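Local structure of Bd0816 (Bdellovibrio bacteriovorus HD100, 5CER) at residues A[20-25]-A[366-371]; A[202-207]-A[287-292]; A[303-308]-A[319-324]; A[310-315]-A[372-377]. The protein probably acts as a serine-type D-Ala-D-Ala carboxypeptidase of the peptidase S13 family, trimming the peptide stems of cell-wall peptidoglycan. The protein carries 2 engineered substitutions. One frame throughout, in Å; residues are numbered along the deposited sequence.

Contact 1: A[20-25]-A[366-371]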
loop_
_atom_site.group_PDB
_atom_site.type_symbol
_atom_site.label_atom_id
_atom_site.label_comp_id
_atom_site.label_asym_id
_atom_site.label_seq_id
_atom_site.Cartn_x
_atom_site.Cartn_y
_atom_site.Cartn_z
ATOM N N GLU A 20 -18.302 -19.596 -4.667
ATOM C CA GLU A 20 -18.835 -19.837 -3.314
ATOM C C GLU A 20 -18.310 -18.754 -2.389
ATOM O O GLU A 20 -17.451 -17.987 -2.762
ATOM C CB GLU A 20 -18.479 -21.270 -2.810
ATOM C CG GLU A 20 -19.291 -22.327 -3.528
ATOM C CD GLU A 20 -19.021 -23.775 -3.097
ATOM O OE1 GLU A 20 -17.877 -24.113 -2.790
ATOM O OE2 GLU A 20 -19.978 -24.568 -3.089
ATOM N N GLY A 21 -18.855 -18.706 -1.183
ATOM C CA GLY A 21 -18.526 -17.642 -0.228
ATOM C C GLY A 21 -19.576 -17.386 0.826
ATOM O O GLY A 21 -20.207 -18.294 1.307
ATOM N N GLU A 22 -19.792 -16.127 1.125
ATOM C CA GLU A 22 -20.680 -15.703 2.165
ATOM C C GLU A 22 -21.348 -14.441 1.739
ATOM O O GLU A 22 -20.729 -13.595 1.132
ATOM C CB GLU A 22 -19.875 -15.352 3.422
ATOM C CG GLU A 22 -19.035 -16.461 4.042
ATOM C CD GLU A 22 -18.214 -15.920 5.211
ATOM O OE1 GLU A 22 -18.719 -15.041 5.965
ATOM O OE2 GLU A 22 -17.054 -16.354 5.363
ATOM N N GLY A 23 -22.600 -14.265 2.125
ATOM C CA GLY A 23 -23.332 -13.005 1.880
ATOM C C GLY A 23 -23.793 -12.918 0.441
ATOM O O GLY A 23 -23.726 -13.894 -0.304
ATOM N N ASP A 24 -24.258 -11.729 0.093
ATOM C CA ASP A 24 -24.839 -11.437 -1.197
ATOM C C ASP A 24 -23.737 -11.042 -2.121
ATOM O O ASP A 24 -23.127 -9.967 -1.978
ATOM C CB ASP A 24 -25.857 -10.302 -1.034
ATOM C CG ASP A 24 -26.686 -10.044 -2.272
ATOM O OD1 ASP A 24 -26.384 -10.642 -3.326
ATOM O OD2 ASP A 24 -27.694 -9.318 -2.169
ATOM N N MET A 25 -23.411 -11.920 -3.051
ATOM C CA MET A 25 -22.408 -11.621 -4.106
ATOM C C MET A 25 -22.811 -10.540 -5.081
ATOM O O MET A 25 -21.960 -10.076 -5.842
ATOM C CB MET A 25 -22.227 -12.820 -5.025
ATOM C CG MET A 25 -21.303 -13.885 -4.509
ATOM S SD MET A 25 -21.465 -15.262 -5.633
ATOM C CE MET A 25 -21.301 -16.519 -4.346
ATOM N N LYS A 366 -7.330 -12.115 7.669
ATOM C CA LYS A 366 -6.175 -13.032 7.607
ATOM C C LYS A 366 -6.550 -14.457 7.983
ATOM O O LYS A 366 -6.084 -15.424 7.349
ATOM C CB LYS A 366 -5.020 -12.538 8.504
ATOM C CG LYS A 366 -4.313 -11.316 7.933
ATOM C CD LYS A 366 -3.357 -10.749 8.951
ATOM C CE LYS A 366 -2.715 -9.470 8.414
ATOM N NZ LYS A 366 -1.605 -9.023 9.291
ATOM N N ASN A 367 -7.357 -14.575 9.021
ATOM C CA ASN A 367 -7.809 -15.874 9.450
ATOM C C ASN A 367 -8.767 -16.507 8.454
ATOM O O ASN A 367 -8.744 -17.721 8.257
ATOM C CB ASN A 367 -8.411 -15.789 10.854
ATOM C CG ASN A 367 -7.373 -15.488 11.929
ATOM O OD1 ASN A 367 -6.128 -15.579 11.717
ATOM N ND2 ASN A 367 -7.860 -15.178 13.092
ATOM N N LYS A 368 -9.545 -15.678 7.773
ATOM C CA LYS A 368 -10.441 -16.168 6.739
ATOM C C LYS A 368 -9.661 -16.729 5.587
ATOM O O LYS A 368 -9.925 -17.823 5.142
ATOM C CB LYS A 368 -11.339 -15.054 6.254
ATOM C CG LYS A 368 -12.775 -15.479 6.031
ATOM C CD LYS A 368 -13.666 -14.246 5.911
ATOM C CE LYS A 368 -14.995 -14.298 6.641
ATOM N NZ LYS A 368 -15.192 -15.304 7.694
ATOM N N ILE A 369 -8.643 -16.000 5.148
ATOM C CA ILE A 369 -7.715 -16.490 4.107
ATOM C C ILE A 369 -7.024 -17.788 4.498
ATOM O O ILE A 369 -6.976 -18.724 3.700
ATOM C CB ILE A 369 -6.656 -15.415 3.733
ATOM C CG1 ILE A 369 -7.308 -14.324 2.907
ATOM C CG2 ILE A 369 -5.465 -15.999 2.967
ATOM C CD1 ILE A 369 -7.857 -14.780 1.569
ATOM N N SER A 370 -6.516 -17.851 5.725
ATOM C CA SER A 370 -5.926 -19.090 6.231
ATOM C C SER A 370 -6.903 -20.280 6.187
ATOM O O SER A 370 -6.511 -21.385 5.833
ATOM C CB SER A 370 -5.370 -18.901 7.631
ATOM O OG SER A 370 -4.384 -17.879 7.629
ATOM N N GLN A 371 -8.147 -20.035 6.580
ATOM C CA GLN A 371 -9.171 -21.054 6.563
ATOM C C GLN A 371 -9.423 -21.563 5.150
ATOM O O GLN A 371 -9.451 -22.801 4.917
ATOM C CB GLN A 371 -10.443 -20.514 7.195
ATOM C CG GLN A 371 -11.493 -21.593 7.512
ATOM C CD GLN A 371 -10.951 -22.779 8.352
ATOM O OE1 GLN A 371 -10.266 -22.590 9.362
ATOM N NE2 GLN A 371 -11.286 -24.004 7.932
#

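Contact 2: A[202-207]-A[287-292]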
loop_
_atom_site.group_PDB
_atom_site.type_symbol
_atom_site.label_atom_id
_atom_site.label_comp_id
_atom_site.label_asym_id
_atom_site.label_seq_id
_atom_site.Cartn_x
_atom_site.Cartn_y
_atom_site.Cartn_z
ATOM N N PRO A 202 7.889 0.560 -17.589
ATOM C CA PRO A 202 6.691 0.011 -18.204
ATOM C C PRO A 202 5.490 0.012 -17.252
ATOM O O PRO A 202 5.675 -0.027 -16.039
ATOM C CB PRO A 202 7.095 -1.419 -18.574
ATOM C CG PRO A 202 8.293 -1.722 -17.758
ATOM C CD PRO A 202 8.978 -0.433 -17.509
ATOM N N LEU A 203 4.305 0.127 -17.823
ATOM C CA LEU A 203 3.093 0.382 -17.079
ATOM C C LEU A 203 2.928 -0.655 -15.978
ATOM O O LEU A 203 2.545 -0.296 -14.851
ATOM C CB LEU A 203 1.864 0.384 -17.985
ATOM C CG LEU A 203 0.524 0.604 -17.291
ATOM C CD1 LEU A 203 0.432 1.990 -16.654
ATOM C CD2 LEU A 203 -0.657 0.360 -18.245
ATOM N N ARG A 204 3.195 -1.912 -16.306
ATOM C CA ARG A 204 3.057 -2.978 -15.332
ATOM C C ARG A 204 3.838 -2.714 -14.024
ATOM O O ARG A 204 3.366 -3.086 -12.954
ATOM C CB ARG A 204 3.441 -4.336 -15.923
ATOM C CG ARG A 204 4.902 -4.542 -16.117
ATOM C CD ARG A 204 5.173 -5.805 -16.902
ATOM N NE ARG A 204 6.622 -5.899 -16.864
ATOM C CZ ARG A 204 7.505 -5.748 -17.815
ATOM N NH1 ARG A 204 7.154 -5.589 -19.068
ATOM N NH2 ARG A 204 8.769 -5.821 -17.496
ATOM N N THR A 205 5.013 -2.072 -14.135
ATOM C CA THR A 205 5.813 -1.724 -12.970
ATOM C C THR A 205 5.311 -0.497 -12.224
ATOM O O THR A 205 5.343 -0.466 -10.992
ATOM C CB THR A 205 7.280 -1.590 -13.377
ATOM O OG1 THR A 205 7.658 -2.836 -13.967
ATOM C CG2 THR A 205 8.185 -1.295 -12.170
ATOM N N ILE A 206 4.800 0.478 -12.949
ATOM C CA ILE A 206 4.106 1.603 -12.323
ATOM C C ILE A 206 2.895 1.048 -11.509
ATOM O O ILE A 206 2.635 1.468 -10.406
ATOM C CB ILE A 206 3.636 2.615 -13.372
ATOM C CG1 ILE A 206 4.818 3.350 -13.977
ATOM C CG2 ILE A 206 2.666 3.616 -12.727
ATOM C CD1 ILE A 206 4.497 4.359 -15.063
ATOM N N LEU A 207 2.189 0.085 -12.088
ATOM C CA LEU A 207 1.044 -0.507 -11.438
ATOM C C LEU A 207 1.472 -1.326 -10.203
ATOM O O LEU A 207 0.807 -1.260 -9.150
ATOM C CB LEU A 207 0.256 -1.340 -12.449
ATOM C CG LEU A 207 -0.408 -0.532 -13.596
ATOM C CD1 LEU A 207 -0.875 -1.461 -14.712
ATOM C CD2 LEU A 207 -1.572 0.300 -13.108
ATOM N N LYS A 287 0.043 -11.958 -22.546
ATOM C CA LYS A 287 1.284 -11.293 -22.845
ATOM C C LYS A 287 2.471 -11.899 -22.132
ATOM O O LYS A 287 3.496 -11.247 -22.022
ATOM C CB LYS A 287 1.173 -9.805 -22.455
ATOM C CG LYS A 287 0.124 -9.013 -23.202
ATOM C CD LYS A 287 0.442 -9.100 -24.697
ATOM C CE LYS A 287 -0.157 -7.971 -25.510
ATOM N NZ LYS A 287 -0.993 -8.564 -26.581
ATOM N N GLY A 288 2.347 -13.118 -21.639
ATOM C CA GLY A 288 3.446 -13.762 -20.917
ATOM C C GLY A 288 3.720 -13.284 -19.490
ATOM O O GLY A 288 4.738 -13.657 -18.900
ATOM N N TYR A 289 2.808 -12.521 -18.899
ATOM C CA TYR A 289 2.967 -12.084 -17.519
ATOM C C TYR A 289 2.069 -12.868 -16.567
ATOM O O TYR A 289 1.369 -13.809 -16.944
ATOM C CB TYR A 289 2.713 -10.574 -17.436
ATOM C CG TYR A 289 3.732 -9.784 -18.201
ATOM C CD1 TYR A 289 5.047 -9.665 -17.742
ATOM C CD2 TYR A 289 3.398 -9.153 -19.405
ATOM C CE1 TYR A 289 5.993 -8.953 -18.456
ATOM C CE2 TYR A 289 4.361 -8.446 -20.129
ATOM C CZ TYR A 289 5.628 -8.351 -19.639
ATOM O OH TYR A 289 6.524 -7.656 -20.332
ATOM N N LYS A 290 2.134 -12.477 -15.316
ATOM C CA LYS A 290 1.377 -13.101 -14.238
ATOM C C LYS A 290 0.774 -12.042 -13.362
ATOM O O LYS A 290 1.147 -10.857 -13.429
ATOM C CB LYS A 290 2.318 -14.003 -13.393
ATOM C CG LYS A 290 2.695 -15.293 -14.102
ATOM C CD LYS A 290 3.566 -16.192 -13.238
ATOM C CE LYS A 290 5.019 -15.724 -13.231
ATOM N NZ LYS A 290 5.910 -16.647 -12.469
ATOM N N LEU A 291 -0.156 -12.452 -12.515
ATOM C CA LEU A 291 -0.825 -11.511 -11.621
ATOM C C LEU A 291 0.181 -10.823 -10.652
ATOM O O LEU A 291 -0.018 -9.669 -10.258
ATOM C CB LEU A 291 -1.934 -12.234 -10.847
ATOM C CG LEU A 291 -2.965 -11.361 -10.140
ATOM C CD1 LEU A 291 -3.737 -10.507 -11.149
ATOM C CD2 LEU A 291 -3.901 -12.231 -9.335
ATOM N N SER A 292 1.236 -11.545 -10.284
ATOM C CA SER A 292 2.275 -11.032 -9.414
ATOM C C SER A 292 3.132 -9.935 -10.037
ATOM O O SER A 292 3.942 -9.339 -9.323
ATOM C CB SER A 292 3.178 -12.180 -8.950
ATOM O OG SER A 292 3.593 -12.959 -10.038
#

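Contact 3: A[303-308]-A[319-324]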
loop_
_atom_site.group_PDB
_atom_site.type_symbol
_atom_site.label_atom_id
_atom_site.label_comp_id
_atom_site.label_asym_id
_atom_site.label_seq_id
_atom_site.Cartn_x
_atom_site.Cartn_y
_atom_site.Cartn_z
ATOM N N ASP A 303 8.289 -4.047 0.396
ATOM C CA ASP A 303 7.848 -2.670 0.343
ATOM C C ASP A 303 6.409 -2.696 -0.174
ATOM O O ASP A 303 6.116 -2.276 -1.294
ATOM C CB ASP A 303 8.790 -1.853 -0.572
ATOM C CG ASP A 303 8.591 -0.329 -0.469
ATOM O OD1 ASP A 303 7.674 0.132 0.224
ATOM O OD2 ASP A 303 9.376 0.388 -1.120
ATOM N N SER A 304 5.518 -3.226 0.649
ATOM C CA SER A 304 4.089 -3.363 0.268
ATOM C C SER A 304 3.254 -3.433 1.515
ATOM O O SER A 304 3.778 -3.724 2.609
ATOM C CB SER A 304 3.849 -4.616 -0.583
ATOM O OG SER A 304 3.680 -5.793 0.211
ATOM N N THR A 305 1.967 -3.256 1.347
ATOM C CA THR A 305 1.061 -3.371 2.480
ATOM C C THR A 305 0.812 -4.806 2.986
ATOM O O THR A 305 0.089 -4.957 3.974
ATOM C CB THR A 305 -0.340 -2.780 2.178
ATOM O OG1 THR A 305 -0.990 -3.595 1.204
ATOM C CG2 THR A 305 -0.256 -1.307 1.745
ATOM N N ILE A 306 1.318 -5.840 2.305
ATOM C CA ILE A 306 1.183 -7.202 2.782
ATOM C C ILE A 306 2.535 -7.854 3.049
ATOM O O ILE A 306 2.626 -9.067 3.064
ATOM C CB ILE A 306 0.358 -8.048 1.836
ATOM C CG1 ILE A 306 0.995 -8.122 0.437
ATOM C CG2 ILE A 306 -1.081 -7.503 1.781
ATOM C CD1 ILE A 306 0.285 -9.055 -0.541
ATOM N N ASP A 307 3.554 -7.033 3.301
ATOM C CA ASP A 307 4.807 -7.467 3.854
ATOM C C ASP A 307 4.651 -8.369 5.096
ATOM O O ASP A 307 5.399 -9.312 5.275
ATOM C CB ASP A 307 5.637 -6.197 4.202
ATOM C CG ASP A 307 7.048 -6.507 4.769
ATOM O OD1 ASP A 307 7.616 -7.634 4.509
ATOM O OD2 ASP A 307 7.571 -5.588 5.480
ATOM N N ASN A 308 3.695 -8.052 5.967
ATOM C CA ASN A 308 3.501 -8.752 7.254
ATOM C C ASN A 308 2.147 -9.438 7.365
ATOM O O ASN A 308 1.558 -9.538 8.442
ATOM C CB ASN A 308 3.683 -7.731 8.365
ATOM C CG ASN A 308 5.052 -7.120 8.342
ATOM O OD1 ASN A 308 6.032 -7.818 8.273
ATOM N ND2 ASN A 308 5.116 -5.810 8.323
ATOM N N ALA A 319 -2.238 -10.396 -3.635
ATOM C CA ALA A 319 -3.398 -9.633 -3.184
ATOM C C ALA A 319 -3.181 -8.152 -3.114
ATOM O O ALA A 319 -2.034 -7.625 -3.059
ATOM C CB ALA A 319 -3.835 -10.137 -1.825
ATOM N N LYS A 320 -4.322 -7.478 -3.088
ATOM C CA LYS A 320 -4.426 -6.014 -2.829
ATOM C C LYS A 320 -5.318 -5.796 -1.603
ATOM O O LYS A 320 -6.375 -6.412 -1.521
ATOM C CB LYS A 320 -5.035 -5.340 -4.054
ATOM C CG LYS A 320 -5.251 -3.857 -3.926
ATOM C CD LYS A 320 -3.953 -3.080 -4.089
ATOM C CE LYS A 320 -4.062 -1.659 -3.568
ATOM N NZ LYS A 320 -3.986 -1.670 -2.086
ATOM N N THR A 321 -4.857 -4.925 -0.697
ATOM C CA THR A 321 -5.608 -4.550 0.482
ATOM C C THR A 321 -6.421 -3.317 0.251
ATOM O O THR A 321 -6.185 -2.539 -0.690
ATOM C CB THR A 321 -4.680 -4.224 1.641
ATOM O OG1 THR A 321 -3.730 -3.253 1.230
ATOM C CG2 THR A 321 -3.964 -5.486 2.155
ATOM N N GLY A 322 -7.337 -3.077 1.167
ATOM C CA GLY A 322 -8.099 -1.838 1.175
ATOM C C GLY A 322 -8.514 -1.432 2.563
ATOM O O GLY A 322 -8.896 -2.282 3.395
ATOM N N THR A 323 -8.470 -0.116 2.797
ATOM C CA THR A 323 -8.787 0.460 4.088
ATOM C C THR A 323 -9.460 1.824 3.944
ATOM O O THR A 323 -8.859 2.748 3.372
ATOM C CB THR A 323 -7.505 0.693 4.868
ATOM O OG1 THR A 323 -6.780 -0.529 4.978
ATOM C CG2 THR A 323 -7.829 1.229 6.287
ATOM N N VAL A 324 -10.712 1.933 4.373
ATOM C CA VAL A 324 -11.383 3.244 4.556
ATOM C C VAL A 324 -12.111 3.150 5.893
ATOM O O VAL A 324 -12.094 2.098 6.505
ATOM C CB VAL A 324 -12.343 3.667 3.415
ATOM C CG1 VAL A 324 -11.561 3.861 2.112
ATOM C CG2 VAL A 324 -13.410 2.641 3.204
HETATM O O HOH W 1 -1.613 -3.316 -1.180
#

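Contact 4: A[310-315]-A[372-377]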
loop_
_atom_site.group_PDB
_atom_site.type_symbol
_atom_site.label_atom_id
_atom_site.label_comp_id
_atom_site.label_asym_id
_atom_site.label_seq_id
_atom_site.Cartn_x
_atom_site.Cartn_y
_atom_site.Cartn_z
ATOM N N GLY A 310 1.100 -12.474 7.746
ATOM C CA GLY A 310 1.598 -13.805 8.105
ATOM C C GLY A 310 0.541 -14.871 7.942
ATOM O O GLY A 310 -0.551 -14.637 7.390
ATOM N N GLY A 311 0.813 -16.001 8.560
ATOM C CA GLY A 311 -0.046 -17.175 8.443
ATOM C C GLY A 311 0.406 -18.004 7.270
ATOM O O GLY A 311 1.417 -17.716 6.642
ATOM N N ASN A 312 -0.420 -18.985 6.916
ATOM C CA ASN A 312 -0.141 -19.852 5.780
ATOM C C ASN A 312 -0.297 -19.172 4.391
ATOM O O ASN A 312 0.005 -19.782 3.375
ATOM C CB ASN A 312 -0.936 -21.170 5.894
ATOM C CG ASN A 312 -2.416 -20.940 5.933
ATOM O OD1 ASN A 312 -2.909 -19.900 5.482
ATOM N ND2 ASN A 312 -3.144 -21.892 6.509
ATOM N N ALA A 313 -0.707 -17.918 4.359
ATOM C CA ALA A 313 -0.691 -17.131 3.139
ATOM C C ALA A 313 0.708 -16.663 2.744
ATOM O O ALA A 313 0.901 -16.279 1.601
ATOM C CB ALA A 313 -1.590 -15.905 3.284
ATOM N N ALA A 314 1.678 -16.691 3.663
ATOM C CA ALA A 314 3.019 -16.134 3.368
ATOM C C ALA A 314 3.680 -16.823 2.176
ATOM O O ALA A 314 3.741 -18.063 2.114
ATOM C CB ALA A 314 3.922 -16.235 4.562
ATOM N N GLY A 315 4.037 -16.038 1.158
ATOM C CA GLY A 315 4.590 -16.597 -0.067
ATOM C C GLY A 315 3.617 -17.361 -0.969
ATOM O O GLY A 315 4.027 -17.904 -1.992
ATOM N N LEU A 372 -9.540 -20.635 4.195
ATOM C CA LEU A 372 -9.720 -21.020 2.796
ATOM C C LEU A 372 -8.544 -21.851 2.322
ATOM O O LEU A 372 -8.727 -22.877 1.652
ATOM C CB LEU A 372 -9.788 -19.792 1.909
ATOM C CG LEU A 372 -10.989 -18.858 1.961
ATOM C CD1 LEU A 372 -10.877 -17.697 1.000
ATOM C CD2 LEU A 372 -12.313 -19.595 1.707
ATOM N N ILE A 373 -7.334 -21.453 2.703
ATOM C CA ILE A 373 -6.142 -22.263 2.381
ATOM C C ILE A 373 -6.213 -23.685 3.011
ATOM O O ILE A 373 -5.970 -24.671 2.311
ATOM C CB ILE A 373 -4.836 -21.517 2.725
ATOM C CG1 ILE A 373 -4.689 -20.333 1.749
ATOM C CG2 ILE A 373 -3.630 -22.430 2.638
ATOM C CD1 ILE A 373 -3.608 -19.334 2.162
ATOM N N ASN A 374 -6.542 -23.772 4.293
ATOM C CA ASN A 374 -6.697 -25.036 4.967
ATOM C C ASN A 374 -7.598 -25.998 4.227
ATOM O O ASN A 374 -7.230 -27.161 4.049
ATOM C CB ASN A 374 -7.249 -24.834 6.376
ATOM C CG ASN A 374 -6.257 -24.156 7.318
ATOM O OD1 ASN A 374 -5.029 -24.251 7.139
ATOM N ND2 ASN A 374 -6.777 -23.576 8.392
ATOM N N LYS A 375 -8.765 -25.508 3.822
ATOM C CA LYS A 375 -9.762 -26.296 3.119
ATOM C C LYS A 375 -9.365 -26.678 1.701
ATOM O O LYS A 375 -9.966 -27.559 1.113
ATOM C CB LYS A 375 -11.077 -25.516 3.033
ATOM C CG LYS A 375 -11.795 -25.328 4.342
ATOM C CD LYS A 375 -12.307 -26.666 4.883
ATOM C CE LYS A 375 -13.453 -26.499 5.863
ATOM N NZ LYS A 375 -14.209 -27.781 5.975
ATOM N N ARG A 376 -8.361 -26.021 1.160
ATOM C CA ARG A 376 -7.780 -26.419 -0.120
ATOM C C ARG A 376 -6.402 -27.136 0.014
ATOM O O ARG A 376 -5.527 -27.066 -0.872
ATOM C CB ARG A 376 -7.750 -25.182 -1.016
ATOM C CG ARG A 376 -9.138 -24.873 -1.516
ATOM C CD ARG A 376 -9.347 -23.423 -1.781
ATOM N NE ARG A 376 -10.784 -23.204 -1.979
ATOM C CZ ARG A 376 -11.683 -23.002 -1.001
ATOM N NH1 ARG A 376 -11.323 -22.965 0.283
ATOM N NH2 ARG A 376 -12.969 -22.831 -1.304
ATOM N N SER A 377 -6.249 -27.861 1.130
ATOM C CA SER A 377 -5.094 -28.734 1.381
ATOM C C SER A 377 -3.765 -28.011 1.582
ATOM O O SER A 377 -2.700 -28.583 1.410
ATOM C CB SER A 377 -4.991 -29.843 0.316
ATOM O OG SER A 377 -6.051 -30.784 0.458
#

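Contact 1: A[20-25]-A[366-371]
Glu22 and Lys368 reach toward each other from opposite directions and close a salt bridge, with Glu22 OE2 3.2 Å from Lys368 NZ. The bond is weak: Lys368 CE stands equally near, 3.2 Å from Glu22 OE2, which puts the end of the lysine chain beside the oxygen and not squarely on it. The second oxygen takes little part, since Glu22 OE1 is 3.9 Å from Lys368 NZ. Glu22 sets out with CG beside its backbone N (chi1 -60°) and runs extended to the carboxylate. Lys368 is bent at its last two torsions and poorly ordered, so the pairing is probably loose. Only 71 Å² is buried between the segments. The strand 19-21 is an outermost strand of the six-stranded antiparallel sheet, and helix 356-375 lies on that sheet, as the C-terminal helix does in the penicillin-binding, serine beta-lactamase-like fold. Both side chains also touch Val4 of the neighbouring strand 3-11. One residue further on, the helix is packed tightly: Ile369 is buried against Leu330, Ile334, Phe343 and Ile345 of the sheet. Ser370 and Gln371 hydrogen-bond the backbone of another protein chain.

Contact 2: A[202-207]-A[287-292]
Arg204 and Tyr289 converge on the carboxylate of Asp50: Arg204 NH1 makes a salt bridge to its OD1, and Tyr289 OH a hydrogen bond to its OD2. The shared anion probably accounts for the closeness of the two polar ends. Arg204 NH1 comes within 2.5 Å of Tyr289 OH, but the angle is poor and so short a distance is doubtful. The direct contact is CH-pi: Arg204 CD lies over the tyrosine face, 3.9 Å from the Tyr289 ring centroid and 22° off the normal. The guanidinium follows over the rim, its plane 27° from that of the ring, with Arg204 NE 3.5 Å from Tyr289 CE1. Pro202 CG, from the N-cap residue of the same helix, lies over the opposite face of the guanidinium, toward its rim. An extended run from CG to NE carries the arginine out to Tyr289, which immediately follows Gly288, the C-prime residue of the Schellman motif ending helix 270-286. The contact thus ties the start of helix 203-213 to the exit of helix 270-286, while Leu203 and Leu207 pack on helix 35-47.

Contact 3: A[303-308]-A[319-324]
The loop 303-308 turns through a type I beta turn from Ser304 to Asp307 and lies alongside strand 319-324, with Thr305 CA 7.1 Å from Thr321 CA at their closest. Within it Ser304 OG accepts from Ile306 N at 3.2 Å, an ST turn. Two threonines meet hydroxyl to hydroxyl: Thr305 OG1 and Thr321 OG1 are 2.8 Å apart and hydrogen-bonded. Each holds OG1 between its backbone N and carbonyl carbon (chi1 68° and 53°), and the side chains slide past each other in opposite directions. The strand carries Lys320-Thr321-Gly322, the KTG signature of the penicillin-binding proteins and serine beta-lactamases, which edges the active site in this family. Consistent with that, Lys320 touches Ala33, which probably occupies the position of the SxxK serine, here alanine, and hydrogen-bonds Ser214, which fits the serine of the SxN signature. Lys320 starts out away from the loop, then curls back so that its NZ donates to Thr321 O at 2.7 Å. Lys320 NZ also donates to a water at 3.0 Å, which bridges to Thr305 OG1 by a short arm of uncertain length. On the apolar flank Ile306 CG2 packs 3.5 Å from Thr321 CG2. The other branch of the isoleucine extends along the strand, bringing Ile306 CD1 3.7 Å from Ala319 O and 4.4 Å from Ala319 CB.

Contact 4: A[310-315]-A[372-377]
The last turn of helix 356-375, closed by a Schellman motif with Ser377 as its C-prime residue, presents Ile373 and Asn374 to a type I beta turn running from Gly311 to Ala314. Asn312, at the turn's leading corner, slides past Ile373 in the opposite direction, laying its amide along the branched chain. Asn312 OD1 lies 3.4 Å from Ile373 CD1, and Asn312 CG 3.8 Å from Ile373 CG2. With CG1 beside the backbone N (chi1 -69°) and CD1 extended, Ile373 also reaches the next residue of the turn: its CD1 is 3.8 Å from Ala313 CA and 4.1 Å from Ala313 CB. The two asparagines stand almost perpendicular, their amide planes 85° apart. Asn312 ND2 comes within 3.1 Å of Asn374 OD1, yet the angle is too poor for a hydrogen bond; ND2 bonds a residue adjoining the segments, and OD1 weakly pairs with Ser370 OG. Asn374 ND2 instead bonds the backbone of another protein chain, with which the Asn312 backbone is also hydrogen-bonded; this buried joint is part of a protein-protein interface. Inside the helix end, Arg376 NH1 curls back to donate to Leu372 O at 2.9 Å, with the oxygen in the guanidinium plane. Toward the sheet, Ile373 and Leu372 pack on Ile334 of strand 327-336, and Leu372 and Arg376 touch His9 of strand 3-11.

Contacts 1, 3 and 4 gather about the six-stranded antiparallel sheet, while contact 2 lies among the helices, its nearest atoms about 6 Å from contact 3. Contacts 1 and 4 share helix 356-375, with centres 13 Å apart; they touch where Ser370 and Ile369 meet Asn312 and Ala313. Contacts 3 and 4, centres about 17 Å apart, use adjoining parts of the loop before strand 317-324, and their segments alternate along the chain. Contact 1 closes a loop of 340 residues that encloses contacts 2 and 3, which follow in series. One loop therefore connects the probable active-site edge at contact 3 with the surface near contacts 1 and 4 that binds another protein chain.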